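Local coordinates for periplasmic binding protein/LacI transcriptional regulator (Burkholderia multivorans, PDB 4YLE), which probably serves as the periplasmic solute-binding component of an ABC transporter, capturing a small sugar-like solute between two lobes for delivery to the membrane transporter, at residues R151-Y156 with Y252-D257; G168-V173 with S215-E220; L227-D232 with I236-A241. All coordinates share one frame; numbering follows the deposited sequence.

Contact 1: residues R151-Y156 with Y252-D257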
ATOM      1  N   ARG A 151      -6.508  11.956  -2.157  1.00 18.73           N
ATOM      2  CA  ARG A 151      -7.213  13.218  -2.439  1.00 18.62           C
ATOM      3  C   ARG A 151      -7.806  13.198  -3.834  1.00 28.52           C
ATOM      4  O   ARG A 151      -8.923  13.680  -4.032  1.00 26.51           O
ATOM      5  CB  ARG A 151      -6.275  14.408  -2.295  1.00 21.13           C
ATOM      6  CG  ARG A 151      -6.898  15.812  -2.617  1.00 24.15           C
ATOM      7  CD  ARG A 151      -7.984  16.196  -1.646  1.00 29.23           C
ATOM      8  NE  ARG A 151      -8.665  17.433  -2.059  1.00 31.24           N
ATOM      9  CZ  ARG A 151      -8.308  18.657  -1.681  1.00 44.22           C
ATOM     10  NH1 ARG A 151      -7.286  18.843  -0.852  1.00 34.72           N
ATOM     11  NH2 ARG A 151      -8.984  19.705  -2.128  1.00 38.92           N
ATOM     12  N   LYS A 152      -7.066  12.663  -4.810  1.00 19.55           N
ATOM     13  CA  LYS A 152      -7.625  12.506  -6.159  1.00 25.31           C
ATOM     14  C   LYS A 152      -8.922  11.688  -6.145  1.00 19.92           C
ATOM     15  O   LYS A 152      -9.902  12.057  -6.787  1.00 22.85           O
ATOM     16  CB  LYS A 152      -6.629  11.819  -7.092  1.00 26.55           C
ATOM     17  CG  LYS A 152      -5.455  12.672  -7.509  1.00 35.29           C
ATOM     18  CD  LYS A 152      -4.577  11.910  -8.487  1.00 28.64           C
ATOM     19  CE  LYS A 152      -3.513  12.827  -9.080  1.00 37.83           C
ATOM     20  NZ  LYS A 152      -2.865  12.231 -10.296  1.00 37.95           N
ATOM     21  N   VAL A 153      -8.895  10.538  -5.463  1.00 19.80           N
ATOM     22  CA  VAL A 153     -10.040   9.640  -5.389  1.00 16.55           C
ATOM     23  C   VAL A 153     -11.177  10.337  -4.650  1.00 22.01           C
ATOM     24  O   VAL A 153     -12.293  10.379  -5.136  1.00 20.87           O
ATOM     25  CB  VAL A 153      -9.669   8.331  -4.709  1.00 16.12           C
ATOM     26  CG1 VAL A 153     -10.893   7.409  -4.573  1.00 17.69           C
ATOM     27  CG2 VAL A 153      -8.524   7.655  -5.527  1.00 15.82           C
ATOM     28  N   GLY A 154     -10.871  10.905  -3.493  1.00 20.35           N
ATOM     29  CA  GLY A 154     -11.854  11.658  -2.733  1.00 19.55           C
ATOM     30  C   GLY A 154     -12.502  12.802  -3.512  1.00 20.82           C
ATOM     31  O   GLY A 154     -13.731  13.033  -3.396  1.00 23.92           O
ATOM     32  N   ASP A 155     -11.703  13.532  -4.293  1.00 20.63           N
ATOM     33  CA  ASP A 155     -12.228  14.642  -5.100  1.00 24.01           C
ATOM     34  C   ASP A 155     -13.243  14.180  -6.130  1.00 25.33           C
ATOM     35  O   ASP A 155     -14.235  14.868  -6.366  1.00 28.44           O
ATOM     36  CB  ASP A 155     -11.093  15.390  -5.830  1.00 29.60           C
ATOM     37  CG  ASP A 155     -10.298  16.310  -4.915  1.00 30.96           C
ATOM     38  OD1 ASP A 155     -10.767  16.615  -3.798  1.00 28.92           O
ATOM     39  OD2 ASP A 155      -9.194  16.730  -5.328  1.00 28.68           O
ATOM     40  N   TYR A 156     -12.978  13.064  -6.792  1.00 22.80           N
ATOM     41  CA  TYR A 156     -13.925  12.546  -7.767  1.00 28.58           C
ATOM     42  C   TYR A 156     -15.259  12.203  -7.093  1.00 28.86           C
ATOM     43  O   TYR A 156     -16.331  12.575  -7.582  1.00 27.16           O
ATOM     44  CB  TYR A 156     -13.346  11.329  -8.478  1.00 27.71           C
ATOM     45  CG  TYR A 156     -14.162  10.910  -9.680  1.00 25.64           C
ATOM     46  CD1 TYR A 156     -14.143  11.650 -10.859  1.00 27.63           C
ATOM     47  CD2 TYR A 156     -14.961   9.800  -9.627  1.00 22.21           C
ATOM     48  CE1 TYR A 156     -14.901  11.263 -11.960  1.00 28.79           C
ATOM     49  CE2 TYR A 156     -15.721   9.411 -10.716  1.00 26.29           C
ATOM     50  CZ  TYR A 156     -15.685  10.134 -11.875  1.00 28.08           C
ATOM     51  OH  TYR A 156     -16.459   9.743 -12.957  1.00 36.49           O
ATOM     52  N   TYR A 252     -22.062   5.200  -2.475  1.00 21.83           N
ATOM     53  CA  TYR A 252     -20.875   5.113  -3.299  1.00 21.45           C
ATOM     54  C   TYR A 252     -19.751   4.411  -2.560  1.00 19.29           C
ATOM     55  O   TYR A 252     -19.617   4.543  -1.337  1.00 17.43           O
ATOM     56  CB  TYR A 252     -20.412   6.501  -3.726  1.00 21.61           C
ATOM     57  CG  TYR A 252     -21.287   7.152  -4.779  1.00 19.57           C
ATOM     58  CD1 TYR A 252     -21.318   6.651  -6.066  1.00 26.78           C
ATOM     59  CD2 TYR A 252     -22.040   8.278  -4.491  1.00 24.65           C
ATOM     60  CE1 TYR A 252     -22.082   7.244  -7.054  1.00 32.00           C
ATOM     61  CE2 TYR A 252     -22.826   8.873  -5.473  1.00 29.76           C
ATOM     62  CZ  TYR A 252     -22.837   8.349  -6.753  1.00 35.19           C
ATOM     63  OH  TYR A 252     -23.616   8.928  -7.741  1.00 38.87           O
ATOM     64  N   VAL A 253     -18.941   3.681  -3.319  1.00 19.47           N
ATOM     65  CA  VAL A 253     -17.705   3.093  -2.803  1.00 16.63           C
ATOM     66  C   VAL A 253     -16.506   3.512  -3.662  1.00 16.51           C
ATOM     67  O   VAL A 253     -16.563   3.418  -4.893  1.00 21.13           O
ATOM     68  CB  VAL A 253     -17.776   1.550  -2.777  1.00 18.26           C
ATOM     69  CG1 VAL A 253     -16.471   0.947  -2.326  1.00 19.73           C
ATOM     70  CG2 VAL A 253     -18.909   1.076  -1.912  1.00 23.28           C
ATOM     71  N   VAL A 254     -15.447   3.992  -3.012  1.00 15.56           N
ATOM     72  CA  VAL A 254     -14.174   4.202  -3.688  1.00 14.79           C
ATOM     73  C   VAL A 254     -13.099   3.390  -3.005  1.00 14.19           C
ATOM     74  O   VAL A 254     -13.186   3.108  -1.824  1.00 15.13           O
ATOM     75  CB  VAL A 254     -13.774   5.678  -3.749  1.00 17.98           C
ATOM     76  CG1 VAL A 254     -14.804   6.470  -4.605  1.00 23.97           C
ATOM     77  CG2 VAL A 254     -13.611   6.259  -2.339  1.00 17.11           C
ATOM     78  N   GLY A 255     -12.060   3.049  -3.772  1.00 16.73           N
ATOM     79  CA  GLY A 255     -10.942   2.284  -3.264  1.00 15.87           C
ATOM     80  C   GLY A 255      -9.629   2.869  -3.717  1.00 16.18           C
ATOM     81  O   GLY A 255      -9.520   4.073  -3.962  1.00 17.24           O
ATOM     82  N   TYR A 256      -8.638   1.995  -3.796  1.00 14.63           N
ATOM     83  CA  TYR A 256      -7.261   2.383  -4.086  1.00 15.73           C
ATOM     84  C   TYR A 256      -6.508   1.104  -4.430  1.00 15.31           C
ATOM     85  O   TYR A 256      -6.536   0.171  -3.634  1.00 18.25           O
ATOM     86  CB  TYR A 256      -6.649   3.050  -2.854  1.00 13.45           C
ATOM     87  CG  TYR A 256      -5.474   3.973  -3.060  1.00 14.37           C
ATOM     88  CD1 TYR A 256      -5.677   5.326  -3.172  1.00 17.40           C
ATOM     89  CD2 TYR A 256      -4.171   3.495  -3.045  1.00 16.11           C
ATOM     90  CE1 TYR A 256      -4.625   6.196  -3.297  1.00 16.95           C
ATOM     91  CE2 TYR A 256      -3.099   4.397  -3.161  1.00 16.23           C
ATOM     92  CZ  TYR A 256      -3.373   5.732  -3.299  1.00 15.75           C
ATOM     93  OH  TYR A 256      -2.303   6.582  -3.405  1.00 22.31           O
ATOM     94  N   ASP A 257      -5.832   1.092  -5.581  1.00 16.79           N
ATOM     95  CA  ASP A 257      -4.875   0.044  -6.061  1.00 14.03           C
ATOM     96  C   ASP A 257      -5.102  -0.308  -7.525  1.00 18.25           C
ATOM     97  O   ASP A 257      -4.175  -0.758  -8.206  1.00 19.34           O
ATOM     98  CB  ASP A 257      -4.916  -1.291  -5.278  1.00 15.94           C
ATOM     99  CG  ASP A 257      -4.251  -1.199  -3.897  1.00 18.28           C
ATOM    100  OD1 ASP A 257      -3.544  -0.209  -3.642  1.00 16.39           O
ATOM    101  OD2 ASP A 257      -4.472  -2.110  -3.068  1.00 15.73           O
TER
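Val153 on helix 146-160 meets Val254 on strand 252-254, and this apolar contact carries most of the join. CG1 of Val153 presses on CB of Val254 at 3.5 Å, tighter than usual for two carbons. The same CG1 lies 3.7 Å from CG2 of Val254, so one methyl touches both CB and a branch. Val153 and Val254 run alongside each other, pointing opposite ways. In Val153, CG1 is anti to the backbone N (chi1 177°). This leaves CG2 on the side nearer Tyr256, where it meets the ring obliquely, 4.4 Å from CD1.

A second kind of contact is methyl against carbonyl. O of Gly255 lies 3.7 Å from CG1 of Val153 and 4.0 Å from its CG2. This oxygen is buried with no polar partner in the model.

Polar bonds do not cross between the segments. Arg151 and Asp155 form a salt bridge within the helix, with NE to OD1 at 2.8 Å. OD1 lies in the guanidinium plane. Both residues also touch helix 177-193. Beyond Tyr256, OD2 of Asp257 bonds the unknown ligand, and OD1 of Asp257 bonds NE2 of Gln277.

Helix 146-160 covers one face of the parallel sheet at its outermost strand 252-254, as in the alpha/beta, Rossmann-like lobes of sugar-binding periplasmic proteins. The ligand site lies beyond the strand's C-terminal end.

Contact 2: residues G168-V173 with S215-E220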
ATOM      1  N   GLY A 168     -18.199   7.445   5.524  1.00 17.24           N
ATOM      2  CA  GLY A 168     -17.301   6.713   6.390  1.00 17.50           C
ATOM      3  C   GLY A 168     -16.031   6.388   5.664  1.00 17.20           C
ATOM      4  O   GLY A 168     -16.036   6.198   4.455  1.00 16.50           O
ATOM      5  N   ILE A 169     -14.925   6.358   6.418  1.00 16.12           N
ATOM      6  CA  ILE A 169     -13.620   5.972   5.886  1.00 15.00           C
ATOM      7  C   ILE A 169     -13.210   4.621   6.473  1.00 17.42           C
ATOM      8  O   ILE A 169     -13.136   4.446   7.697  1.00 16.20           O
ATOM      9  CB  ILE A 169     -12.560   7.035   6.193  1.00 16.88           C
ATOM     10  CG1 ILE A 169     -12.975   8.342   5.542  1.00 16.01           C
ATOM     11  CG2 ILE A 169     -11.165   6.597   5.703  1.00 18.87           C
ATOM     12  CD1 ILE A 169     -12.052   9.530   5.836  1.00 16.85           C
ATOM     13  N   VAL A 170     -12.963   3.677   5.581  1.00 17.21           N
ATOM     14  CA  VAL A 170     -12.458   2.365   5.939  1.00 15.30           C
ATOM     15  C   VAL A 170     -10.940   2.383   5.692  1.00 18.50           C
ATOM     16  O   VAL A 170     -10.485   2.432   4.558  1.00 20.70           O
ATOM     17  CB  VAL A 170     -13.139   1.250   5.153  1.00 14.68           C
ATOM     18  CG1 VAL A 170     -12.728  -0.126   5.721  1.00 19.88           C
ATOM     19  CG2 VAL A 170     -14.636   1.402   5.219  1.00 15.72           C
ATOM     20  N   GLU A 171     -10.184   2.364   6.785  1.00 16.52           N
ATOM     21  CA  GLU A 171      -8.759   2.629   6.793  1.00 14.66           C
ATOM     22  C   GLU A 171      -7.919   1.358   6.762  1.00 17.02           C
ATOM     23  O   GLU A 171      -8.378   0.295   7.164  1.00 16.29           O
ATOM     24  CB  GLU A 171      -8.481   3.439   8.056  1.00 23.10           C
ATOM     25  CG  GLU A 171      -7.108   3.706   8.441  1.00 43.33           C
ATOM     26  CD  GLU A 171      -7.139   4.670   9.584  1.00 39.48           C
ATOM     27  OE1 GLU A 171      -7.199   4.246  10.762  1.00 36.73           O
ATOM     28  OE2 GLU A 171      -7.184   5.860   9.269  1.00 28.41           O
ATOM     29  N   GLY A 172      -6.702   1.455   6.244  1.00 15.42           N
ATOM     30  CA  GLY A 172      -5.769   0.332   6.341  1.00 18.18           C
ATOM     31  C   GLY A 172      -5.270   0.118   7.768  1.00 21.02           C
ATOM     32  O   GLY A 172      -5.785   0.697   8.737  1.00 23.09           O
ATOM     33  N   VAL A 173      -4.238  -0.724   7.910  1.00 19.45           N
ATOM     34  CA  VAL A 173      -3.584  -0.943   9.214  1.00 19.86           C
ATOM     35  C   VAL A 173      -3.129   0.403   9.775  1.00 23.96           C
ATOM     36  O   VAL A 173      -2.311   1.077   9.175  1.00 23.96           O
ATOM     37  CB  VAL A 173      -2.385  -1.929   9.074  1.00 26.77           C
ATOM     38  CG1 VAL A 173      -1.541  -1.958  10.317  1.00 30.81           C
ATOM     39  CG2 VAL A 173      -2.874  -3.334   8.738  1.00 25.82           C
ATOM     40  N   SER A 215     -20.215  -2.763   7.072  1.00 20.51           N
ATOM     41  CA  SER A 215     -21.531  -3.189   7.543  1.00 22.67           C
ATOM     42  C   SER A 215     -21.922  -2.475   8.825  1.00 24.90           C
ATOM     43  O   SER A 215     -23.082  -2.058   8.981  1.00 19.39           O
ATOM     44  CB  SER A 215     -21.547  -4.697   7.737  1.00 23.65           C
ATOM     45  OG  SER A 215     -21.630  -5.341   6.462  1.00 31.03           O
ATOM     46  N   ALA A 216     -20.964  -2.323   9.731  1.00 20.30           N
ATOM     47  CA  ALA A 216     -21.209  -1.605  10.964  1.00 22.00           C
ATOM     48  C   ALA A 216     -21.548  -0.150  10.654  1.00 19.61           C
ATOM     49  O   ALA A 216     -22.459   0.406  11.254  1.00 20.88           O
ATOM     50  CB  ALA A 216     -20.011  -1.685  11.895  1.00 24.77           C
HETATM   51  N   MSE A 217     -20.818   0.466   9.721  1.00 18.68           N
HETATM   52  CA  MSE A 217     -21.038   1.876   9.425  1.00 18.87           C
HETATM   53  C   MSE A 217     -22.423   2.104   8.790  1.00 19.18           C
HETATM   54  O   MSE A 217     -23.104   3.059   9.131  1.00 19.85           O
HETATM   55  CB  MSE A 217     -19.941   2.403   8.494  1.00 18.28           C
HETATM   56  CG  MSE A 217     -18.677   2.595   9.192  1.00 18.35           C
HETATM   57 SE   MSE A 217     -17.345   3.111   7.855  1.00 28.95          SE
HETATM   58  CE  MSE A 217     -15.898   3.400   9.168  1.00 18.12           C
ATOM     59  N   LEU A 218     -22.808   1.229   7.859  1.00 18.72           N
ATOM     60  CA  LEU A 218     -24.127   1.297   7.254  1.00 19.24           C
ATOM     61  C   LEU A 218     -25.217   1.113   8.301  1.00 19.88           C
ATOM     62  O   LEU A 218     -26.262   1.783   8.268  1.00 22.97           O
ATOM     63  CB  LEU A 218     -24.267   0.239   6.148  1.00 18.80           C
ATOM     64  CG  LEU A 218     -23.369   0.518   4.945  1.00 18.25           C
ATOM     65  CD1 LEU A 218     -23.200  -0.762   4.132  1.00 24.54           C
ATOM     66  CD2 LEU A 218     -23.910   1.616   4.067  1.00 20.53           C
ATOM     67  N   ASN A 219     -24.994   0.199   9.234  1.00 19.91           N
ATOM     68  CA  ASN A 219     -25.969   0.013  10.313  1.00 20.72           C
ATOM     69  C   ASN A 219     -26.028   1.239  11.220  1.00 21.33           C
ATOM     70  O   ASN A 219     -27.113   1.642  11.653  1.00 22.10           O
ATOM     71  CB  ASN A 219     -25.654  -1.234  11.146  1.00 20.90           C
ATOM     72  CG  ASN A 219     -25.994  -2.524  10.423  1.00 22.92           C
ATOM     73  OD1 ASN A 219     -26.992  -2.603   9.726  1.00 27.53           O
ATOM     74  ND2 ASN A 219     -25.179  -3.547  10.611  1.00 20.92           N
ATOM     75  N   GLU A 220     -24.869   1.818  11.524  1.00 21.02           N
ATOM     76  CA  GLU A 220     -24.811   2.968  12.446  1.00 21.08           C
ATOM     77  C   GLU A 220     -25.418   4.230  11.833  1.00 21.10           C
ATOM     78  O   GLU A 220     -26.026   5.050  12.539  1.00 21.83           O
ATOM     79  CB  GLU A 220     -23.352   3.250  12.871  1.00 20.91           C
ATOM     80  CG  GLU A 220     -23.246   4.263  14.023  1.00 28.93           C
ATOM     81  CD  GLU A 220     -21.804   4.474  14.504  1.00 38.08           C
ATOM     82  OE1 GLU A 220     -20.887   3.770  14.038  1.00 32.19           O
ATOM     83  OE2 GLU A 220     -21.594   5.344  15.365  1.00 35.13           O
TER
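The flat group met by Met217 is the peptide carbonyl of Ile169, since neither segment brings an aromatic ring to this contact. CE of Met217 sits above the carbonyl plane rather than within it. CE of Met217 lies 3.3 Å from O of Ile169. The side chain of Ile169 points away, to the other side of the sheet, where it packs on helix 177-193. The backbone of Ile169 is also paired with Ser199 and Gln201 of the next strand.

Met217 is present as selenomethionine. Its side chain is the one part of helix 207-220 here that reaches strand 166-171. CG is anti to the carbonyl carbon (chi1 -75°), and the chain beyond is fully extended. This carries the selenium and the methyl across the gap to the strand. The axes of strand 168-171 and helix 215-220 come within 9.7 Å and run nearly antiparallel, at 164°.

SE of Met217 lies 3.9 Å from CA of Gly168. Gly168 has no side chain, and a CB there would point at the selenium, so SE can lie close to the backbone. SE of Met217 also touches CG2 of Val170 at 4.1 Å, and the two side chains meet at a slant. Ser199 and Gln201 also touch Met217, so it spans two neighbouring strands.

No hydrogen bond or salt bridge joins the segments. The chemistry is apolar side-chain packing plus a methyl set over a backbone carbonyl. With no directed bond across, the contact depends on how closely the extended chain fits Gly168, the Ile169 carbonyl and Val170.

Contact 3: residues L227-D232 with I236-A241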
ATOM      1  N   LEU A 227     -18.656   5.217   1.185  1.00 15.10           N
ATOM      2  CA  LEU A 227     -17.602   4.558   1.929  1.00 17.65           C
ATOM      3  C   LEU A 227     -16.301   4.744   1.177  1.00 16.27           C
ATOM      4  O   LEU A 227     -16.196   4.320   0.035  1.00 17.42           O
ATOM      5  CB  LEU A 227     -17.900   3.077   2.070  1.00 18.51           C
ATOM      6  CG  LEU A 227     -19.101   2.777   2.972  1.00 16.67           C
ATOM      7  CD1 LEU A 227     -19.787   1.441   2.628  1.00 18.68           C
ATOM      8  CD2 LEU A 227     -18.696   2.817   4.435  1.00 17.98           C
ATOM      9  N   LEU A 228     -15.328   5.381   1.829  1.00 14.75           N
ATOM     10  CA  LEU A 228     -14.050   5.668   1.202  1.00 17.12           C
ATOM     11  C   LEU A 228     -13.039   4.680   1.777  1.00 12.72           C
ATOM     12  O   LEU A 228     -12.740   4.735   2.979  1.00 14.64           O
ATOM     13  CB  LEU A 228     -13.608   7.103   1.473  1.00 16.73           C
ATOM     14  CG  LEU A 228     -14.481   8.254   0.961  1.00 15.73           C
ATOM     15  CD1 LEU A 228     -15.779   8.383   1.733  1.00 17.87           C
ATOM     16  CD2 LEU A 228     -13.689   9.553   1.022  1.00 18.55           C
ATOM     17  N   CYS A 229     -12.517   3.789   0.937  1.00 15.28           N
ATOM     18  CA  CYS A 229     -11.728   2.656   1.393  1.00 14.00           C
ATOM     19  C   CYS A 229     -10.284   2.797   1.007  1.00 14.94           C
ATOM     20  O   CYS A 229      -9.982   3.116  -0.140  1.00 15.83           O
ATOM     21  CB  CYS A 229     -12.272   1.349   0.830  1.00 15.24           C
ATOM     22  SG  CYS A 229     -13.990   1.076   1.263  1.00 16.11           S
ATOM     23  N   GLY A 230      -9.414   2.519   1.973  1.00 11.40           N
ATOM     24  CA  GLY A 230      -7.988   2.662   1.808  1.00 12.34           C
ATOM     25  C   GLY A 230      -7.329   1.710   0.808  1.00 14.09           C
ATOM     26  O   GLY A 230      -6.216   1.951   0.356  1.00 15.73           O
ATOM     27  N   ASN A 231      -7.992   0.620   0.455  1.00 12.89           N
ATOM     28  CA  ASN A 231      -7.503  -0.213  -0.661  1.00 14.20           C
ATOM     29  C   ASN A 231      -8.675  -0.928  -1.321  1.00 15.01           C
ATOM     30  O   ASN A 231      -9.793  -0.884  -0.816  1.00 13.16           O
ATOM     31  CB  ASN A 231      -6.383  -1.164  -0.187  1.00 14.23           C
ATOM     32  CG  ASN A 231      -6.880  -2.348   0.579  1.00 16.08           C
ATOM     33  OD1 ASN A 231      -8.014  -2.362   1.042  1.00 17.19           O
ATOM     34  ND2 ASN A 231      -6.026  -3.368   0.718  1.00 16.73           N
ATOM     35  N   ASP A 232      -8.421  -1.506  -2.483  1.00 15.82           N
ATOM     36  CA  ASP A 232      -9.458  -2.152  -3.251  1.00 14.71           C
ATOM     37  C   ASP A 232     -10.016  -3.383  -2.538  1.00 16.51           C
ATOM     38  O   ASP A 232     -11.209  -3.681  -2.653  1.00 18.11           O
ATOM     39  CB  ASP A 232      -8.950  -2.548  -4.622  1.00 16.64           C
ATOM     40  CG  ASP A 232      -8.893  -1.358  -5.616  1.00 16.88           C
ATOM     41  OD1 ASP A 232      -9.351  -0.242  -5.297  1.00 17.98           O
ATOM     42  OD2 ASP A 232      -8.352  -1.578  -6.729  1.00 20.50           O
ATOM     43  N   ILE A 236     -13.863  -4.054  -1.936  1.00 17.52           N
ATOM     44  CA  ILE A 236     -14.613  -5.253  -2.315  1.00 21.61           C
ATOM     45  C   ILE A 236     -15.464  -5.674  -1.130  1.00 20.82           C
ATOM     46  O   ILE A 236     -16.646  -5.996  -1.288  1.00 23.34           O
ATOM     47  CB  ILE A 236     -13.663  -6.396  -2.759  1.00 20.91           C
ATOM     48  CG1 ILE A 236     -13.046  -6.027  -4.107  1.00 22.49           C
ATOM     49  CG2 ILE A 236     -14.384  -7.735  -2.814  1.00 27.11           C
ATOM     50  CD1 ILE A 236     -11.888  -6.943  -4.547  1.00 24.74           C
ATOM     51  N   GLY A 237     -14.883  -5.657   0.064  1.00 18.39           N
ATOM     52  CA  GLY A 237     -15.660  -5.900   1.265  1.00 21.81           C
ATOM     53  C   GLY A 237     -16.819  -4.935   1.411  1.00 19.29           C
ATOM     54  O   GLY A 237     -17.967  -5.372   1.715  1.00 23.64           O
ATOM     55  N   ALA A 238     -16.558  -3.645   1.179  1.00 18.79           N
ATOM     56  CA  ALA A 238     -17.610  -2.609   1.310  1.00 18.47           C
ATOM     57  C   ALA A 238     -18.733  -2.780   0.261  1.00 21.95           C
ATOM     58  O   ALA A 238     -19.914  -2.635   0.581  1.00 22.29           O
ATOM     59  CB  ALA A 238     -16.974  -1.220   1.218  1.00 19.19           C
ATOM     60  N   VAL A 239     -18.376  -3.124  -0.972  1.00 22.30           N
ATOM     61  CA  VAL A 239     -19.357  -3.447  -2.005  1.00 20.42           C
ATOM     62  C   VAL A 239     -20.298  -4.586  -1.550  1.00 21.67           C
ATOM     63  O   VAL A 239     -21.532  -4.481  -1.669  1.00 26.88           O
ATOM     64  CB  VAL A 239     -18.637  -3.823  -3.347  1.00 20.81           C
ATOM     65  CG1 VAL A 239     -19.567  -4.560  -4.315  1.00 25.60           C
ATOM     66  CG2 VAL A 239     -18.134  -2.584  -3.986  1.00 20.59           C
ATOM     67  N   SER A 240     -19.746  -5.646  -0.961  1.00 25.94           N
ATOM     68  CA  SER A 240     -20.576  -6.705  -0.388  1.00 27.77           C
ATOM     69  C   SER A 240     -21.494  -6.213   0.722  1.00 23.06           C
ATOM     70  O   SER A 240     -22.645  -6.661   0.836  1.00 26.31           O
ATOM     71  CB  SER A 240     -19.701  -7.829   0.165  1.00 25.34           C
ATOM     72  OG  SER A 240     -19.007  -8.475  -0.888  1.00 49.62           O
ATOM     73  N   ALA A 241     -20.988  -5.320   1.564  1.00 21.57           N
ATOM     74  CA  ALA A 241     -21.795  -4.831   2.679  1.00 22.12           C
ATOM     75  C   ALA A 241     -22.943  -3.962   2.160  1.00 22.31           C
ATOM     76  O   ALA A 241     -24.067  -4.033   2.668  1.00 22.77           O
ATOM     77  CB  ALA A 241     -20.918  -4.046   3.680  1.00 21.59           C
TER
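Leu227 and Cys229 both point at helix 232-244, and Ala238 points back at them. CB of Ala238 is the meeting point. It lies 3.8 Å from SG of Cys229 and 4.1 Å from CD1 of Leu227, so the small methyl is touched by two strand side chains. In Cys229, SG is anti to the carbonyl carbon (chi1 -57°), which swings the sulfur out toward the helix. Leu228, between the two, points to the opposite face of the sheet and packs on Phe186 and Met190 of helix 177-193.

Ile236 is arranged differently. Its side chain folds back along its own helix, and CG1 comes 3.3 Å from O of Asp232. The same oxygen accepts a hydrogen bond from N of Ile236 at 2.8 Å, with an N-H...O angle of 152°. This is a helical bond of the first turn. Asp232 sends its carboxylate to other partners: OD1 bonds Thr274 and OD2 bonds N of Ile259. Just before it, Asn231 is the N-cap, and its OD1 takes N of Met234. Its ND2 bonds the unknown ligand.

The segments form the first half of the beta-alpha-beta unit made by strand 226-229, helix 232-244 and strand 252-254. Strand 226-229 is central in the sheet, between 166-171 and 252-254, and helix 207-220 flanks helix 232-244 through Ala241.

All three contacts are buried, with Ile236 at the more open end of contact 3, and all reach the same four-stranded parallel sheet of one lobe. Strand 226-229 of contact 3 pairs with strand 252-254 of contact 1 and with strand 166-171 of contact 2. Contact 1 covers one face of the sheet; contacts 2 and 3 lie on the other, where helices 207-220 and 232-244 are neighbours. Across each, the side-chain packing is apolar: two valines in contact 1, one long selenomethionine in contact 2, a small alanine in contact 3. Only contact 3 has a hydrogen bond between its segments. Contacts 1 and 3 reach the ligand region through Asp257 and Asn231; contact 2 lies farther from it.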